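Local coordinates for Glyco_hydro_cc domain-containing protein (Blastomyces gilchristii, PDB 6UB0) that probably hydrolyses beta-1,3-glucans as a curdlan-specific exo-glucanase of glycoside hydrolase family GH128, and binds laminaribiose in its active-site cleft, at residues R5-N10 with F209-L214. Numbering follows the deposited sequence.
Sequences RGLAYN and FFVDNL. With BGC (beta-D-glucopyranose), chain B.
Ala8 and Asn10 meet Phe210, Val211 and Asp212 in a mixed contact of backbone and side chains that joins the first and last strands of the TIM barrel at their C-terminal ends, where glycoside hydrolases of this fold bind sugar. Ala8 closes strand 5-8, and Tyr9 and Asn10 follow it as loop; beyond strand 203-208 the chain passes through a cis peptide between Phe209 and Phe210 into a short, weakly bonded helix at about 211-214. Two hydrogen bonds bridge the segments. Val211 N gives its hydrogen to Ala8 O at 2.9 Å, almost in line with the carbonyl (C=O...N 168°). The second is nearly straight: Asn10 N reaches Asp212 OD1 over 2.9 Å, approaching from above the carboxylate plane, while OD2 takes the backbone N of Asn11, so a short acidic side chain grips two successive amides. Ala8, with nothing beyond CB, touches Phe210 CB at 4.1 Å, and branched Val211 sets CG2 against Leu7 CD2 at 3.8 Å. The Phe210 ring has Ala8 O at its edge, in plane, and C6 of beta-D-glucopyranose over one face; Trp29 meets the same ring. Asn10 suits the pocket because its amide can both donate and accept: OD1 takes a weak bond from the sugar O6, and ND2 also bonds to Tyr9 O. Asn10 ND2 donates to the glucose O4 at 2.9 Å.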
ATOM      1  N   ARG A   5       5.252  -7.394  -6.583  1.00 24.01           N
ATOM      2  CA  ARG A   5       4.610  -8.050  -5.416  1.00 23.58           C
ATOM      3  C   ARG A   5       5.322  -7.743  -4.090  1.00 22.90           C
ATOM      4  O   ARG A   5       6.569  -7.998  -4.022  1.00 22.70           O
ATOM      5  CB  ARG A   5       4.675  -9.555  -5.654  1.00 23.42           C
ATOM      6  CG  ARG A   5       3.721 -10.320  -4.755  1.00 23.81           C
ATOM      7  CD  ARG A   5       3.373 -11.730  -5.247  1.00 25.88           C
ATOM      8  NE  ARG A   5       2.833 -11.780  -6.603  1.00 28.25           N
ATOM      9  CZ  ARG A   5       2.619 -12.913  -7.307  1.00 30.55           C
ATOM     10  NH1 ARG A   5       2.883 -14.083  -6.757  1.00 29.45           N
ATOM     11  NH2 ARG A   5       2.181 -12.872  -8.552  1.00 31.31           N
ATOM     12  N   GLY A   6       4.553  -7.374  -3.050  1.00 20.52           N
ATOM     13  CA  GLY A   6       5.018  -6.882  -1.745  1.00 21.48           C
ATOM     14  C   GLY A   6       4.691  -7.803  -0.574  1.00 20.26           C
ATOM     15  O   GLY A   6       3.676  -8.540  -0.644  1.00 23.05           O
ATOM     16  N   LEU A   7       5.429  -7.615   0.518  1.00 20.09           N
ATOM     17  CA  LEU A   7       5.225  -8.336   1.802  1.00 19.98           C
ATOM     18  C   LEU A   7       4.801  -7.297   2.846  1.00 20.44           C
ATOM     19  O   LEU A   7       5.663  -6.602   3.383  1.00 20.00           O
ATOM     20  CB  LEU A   7       6.524  -9.056   2.152  1.00 21.58           C
ATOM     21  CG  LEU A   7       6.877 -10.233   1.220  1.00 22.03           C
ATOM     22  CD1 LEU A   7       8.255 -10.763   1.585  1.00 23.84           C
ATOM     23  CD2 LEU A   7       5.833 -11.337   1.288  1.00 23.19           C
ATOM     24  N   ALA A   8       3.497  -7.259   3.166  1.00 19.93           N
ATOM     25  CA  ALA A   8       2.882  -6.380   4.178  1.00 19.26           C
ATOM     26  C   ALA A   8       2.871  -7.136   5.534  1.00 20.52           C
ATOM     27  O   ALA A   8       2.233  -8.158   5.637  1.00 20.59           O
ATOM     28  CB  ALA A   8       1.498  -6.037   3.713  1.00 19.67           C
ATOM     29  N   TYR A   9       3.628  -6.692   6.537  1.00 22.89           N
ATOM     30  CA  TYR A   9       3.827  -7.503   7.764  1.00 23.81           C
ATOM     31  C   TYR A   9       3.757  -6.683   9.042  1.00 24.24           C
ATOM     32  O   TYR A   9       3.826  -5.473   9.028  1.00 24.47           O
ATOM     33  CB  TYR A   9       5.224  -8.126   7.787  1.00 23.56           C
ATOM     34  CG  TYR A   9       6.382  -7.184   7.885  1.00 24.30           C
ATOM     35  CD1 TYR A   9       6.874  -6.492   6.776  1.00 23.14           C
ATOM     36  CD2 TYR A   9       6.983  -6.913   9.107  1.00 24.88           C
ATOM     37  CE1 TYR A   9       7.981  -5.676   6.869  1.00 23.13           C
ATOM     38  CE2 TYR A   9       8.070  -6.075   9.206  1.00 24.54           C
ATOM     39  CZ  TYR A   9       8.549  -5.424   8.098  1.00 24.03           C
ATOM     40  OH  TYR A   9       9.633  -4.631   8.258  1.00 25.46           O
ATOM     41  N   ASN A  10       3.590  -7.392  10.139  1.00 27.06           N
ATOM     42  CA  ASN A  10       3.810  -6.859  11.502  1.00 29.54           C
ATOM     43  C   ASN A  10       5.052  -7.537  12.114  1.00 31.51           C
ATOM     44  O   ASN A  10       5.988  -6.824  12.580  1.00 33.72           O
ATOM     45  CB  ASN A  10       2.541  -7.030  12.338  1.00 31.13           C
ATOM     46  CG  ASN A  10       1.395  -6.098  11.984  1.00 29.99           C
ATOM     47  OD1 ASN A  10       0.286  -6.320  12.459  1.00 32.20           O
ATOM     48  ND2 ASN A  10       1.627  -5.044  11.211  1.00 29.54           N
ATOM     49  N   PHE A 209      -3.199  -8.732   1.720  1.00 24.44           N
ATOM     50  CA  PHE A 209      -3.342  -8.404   3.150  1.00 23.73           C
ATOM     51  C   PHE A 209      -3.536  -9.693   3.954  1.00 24.50           C
ATOM     52  O   PHE A 209      -4.584 -10.278   3.877  1.00 25.61           O
ATOM     53  CB  PHE A 209      -4.518  -7.436   3.336  1.00 23.45           C
ATOM     54  CG  PHE A 209      -4.791  -7.065   4.760  1.00 23.55           C
ATOM     55  CD1 PHE A 209      -4.133  -6.013   5.382  1.00 22.99           C
ATOM     56  CD2 PHE A 209      -5.736  -7.776   5.504  1.00 25.04           C
ATOM     57  CE1 PHE A 209      -4.420  -5.659   6.685  1.00 24.95           C
ATOM     58  CE2 PHE A 209      -5.993  -7.428   6.820  1.00 25.36           C
ATOM     59  CZ  PHE A 209      -5.364  -6.367   7.411  1.00 25.79           C
ATOM     60  N   PHE A 210      -2.571 -10.143   4.760  1.00 24.56           N
ATOM     61  CA  PHE A 210      -1.181  -9.720   4.823  1.00 23.58           C
ATOM     62  C   PHE A 210      -0.334 -10.904   5.326  1.00 24.39           C
ATOM     63  O   PHE A 210      -0.911 -11.970   5.667  1.00 26.05           O
ATOM     64  CB  PHE A 210      -0.989  -8.529   5.748  1.00 22.82           C
ATOM     65  CG  PHE A 210      -1.342  -8.641   7.231  1.00 22.37           C
ATOM     66  CD1 PHE A 210      -2.592  -9.026   7.664  1.00 23.66           C
ATOM     67  CD2 PHE A 210      -0.390  -8.301   8.169  1.00 23.03           C
ATOM     68  CE1 PHE A 210      -2.873  -9.088   9.009  1.00 24.86           C
ATOM     69  CE2 PHE A 210      -0.678  -8.357   9.523  1.00 23.42           C
ATOM     70  CZ  PHE A 210      -1.920  -8.738   9.929  1.00 24.11           C
ATOM     71  N   VAL A 211       0.977 -10.725   5.382  1.00 25.59           N
ATOM     72  CA  VAL A 211       1.951 -11.814   5.710  1.00 27.05           C
ATOM     73  C   VAL A 211       1.488 -12.532   6.989  1.00 29.36           C
ATOM     74  O   VAL A 211       1.389 -13.772   7.022  1.00 28.96           O
ATOM     75  CB  VAL A 211       3.364 -11.221   5.860  1.00 27.25           C
ATOM     76  CG1 VAL A 211       4.271 -12.139   6.672  1.00 28.99           C
ATOM     77  CG2 VAL A 211       3.931 -10.859   4.502  1.00 27.08           C
ATOM     78  N   ASP A 212       1.184 -11.784   8.042  1.00 29.81           N
ATOM     79  CA  ASP A 212       0.974 -12.404   9.373  1.00 32.43           C
ATOM     80  C   ASP A 212      -0.266 -13.287   9.329  1.00 34.30           C
ATOM     81  O   ASP A 212      -0.384 -14.110  10.235  1.00 36.00           O
ATOM     82  CB  ASP A 212       0.879 -11.394  10.514  1.00 32.71           C
ATOM     83  CG  ASP A 212       2.127 -10.545  10.613  1.00 33.48           C
ATOM     84  OD1 ASP A 212       2.564 -10.064   9.556  1.00 31.07           O
ATOM     85  OD2 ASP A 212       2.674 -10.385  11.748  1.00 33.36           O
ATOM     86  N   ASN A 213      -1.190 -13.088   8.385  1.00 33.10           N
ATOM     87  CA  ASN A 213      -2.386 -13.962   8.305  1.00 35.86           C
ATOM     88  C   ASN A 213      -2.091 -15.104   7.330  1.00 34.35           C
ATOM     89  O   ASN A 213      -2.888 -16.022   7.301  1.00 34.30           O
ATOM     90  CB  ASN A 213      -3.659 -13.233   7.854  1.00 37.34           C
ATOM     91  CG  ASN A 213      -4.245 -12.299   8.895  1.00 39.14           C
ATOM     92  OD1 ASN A 213      -3.816 -12.231  10.038  1.00 42.70           O
ATOM     93  ND2 ASN A 213      -5.269 -11.573   8.521  1.00 40.97           N
ATOM     94  N   LEU A 214      -1.043 -14.992   6.500  1.00 32.37           N
ATOM     95  CA  LEU A 214      -0.707 -15.962   5.415  1.00 33.04           C
ATOM     96  C   LEU A 214       0.236 -17.046   5.933  1.00 34.97           C
ATOM     97  O   LEU A 214       0.503 -17.976   5.180  1.00 34.91           O
ATOM     98  CB  LEU A 214      -0.052 -15.208   4.260  1.00 31.26           C
ATOM     99  CG  LEU A 214      -0.982 -14.318   3.435  1.00 31.32           C
ATOM    100  CD1 LEU A 214      -0.171 -13.538   2.392  1.00 30.34           C
ATOM    101  CD2 LEU A 214      -2.063 -15.153   2.762  1.00 33.09           C
TER
HETATM  102  C2  BGC B   2      -3.346  -0.925  11.155  1.00 32.24           C
HETATM  103  C3  BGC B   2      -1.872  -1.161  11.306  1.00 31.29           C
HETATM  104  C4  BGC B   2      -1.687  -2.660  11.390  1.00 32.53           C
HETATM  105  C5  BGC B   2      -2.327  -3.348  10.165  1.00 32.95           C
HETATM  106  C6  BGC B   2      -2.358  -4.880  10.073  1.00 32.46           C
HETATM  107  C1  BGC B   2      -3.952  -1.673  10.001  1.00 30.92           C
HETATM  108  O2  BGC B   2      -3.469   0.482  10.918  1.00 31.17           O
HETATM  109  O3  BGC B   2      -1.267  -0.401  12.396  1.00 31.85           O
HETATM  110  O4  BGC B   2      -0.272  -2.807  11.509  1.00 32.34           O
HETATM  111  O5  BGC B   2      -3.731  -3.088  10.062  1.00 33.17           O
HETATM  112  O6  BGC B   2      -2.876  -5.373  11.340  1.00 35.20           O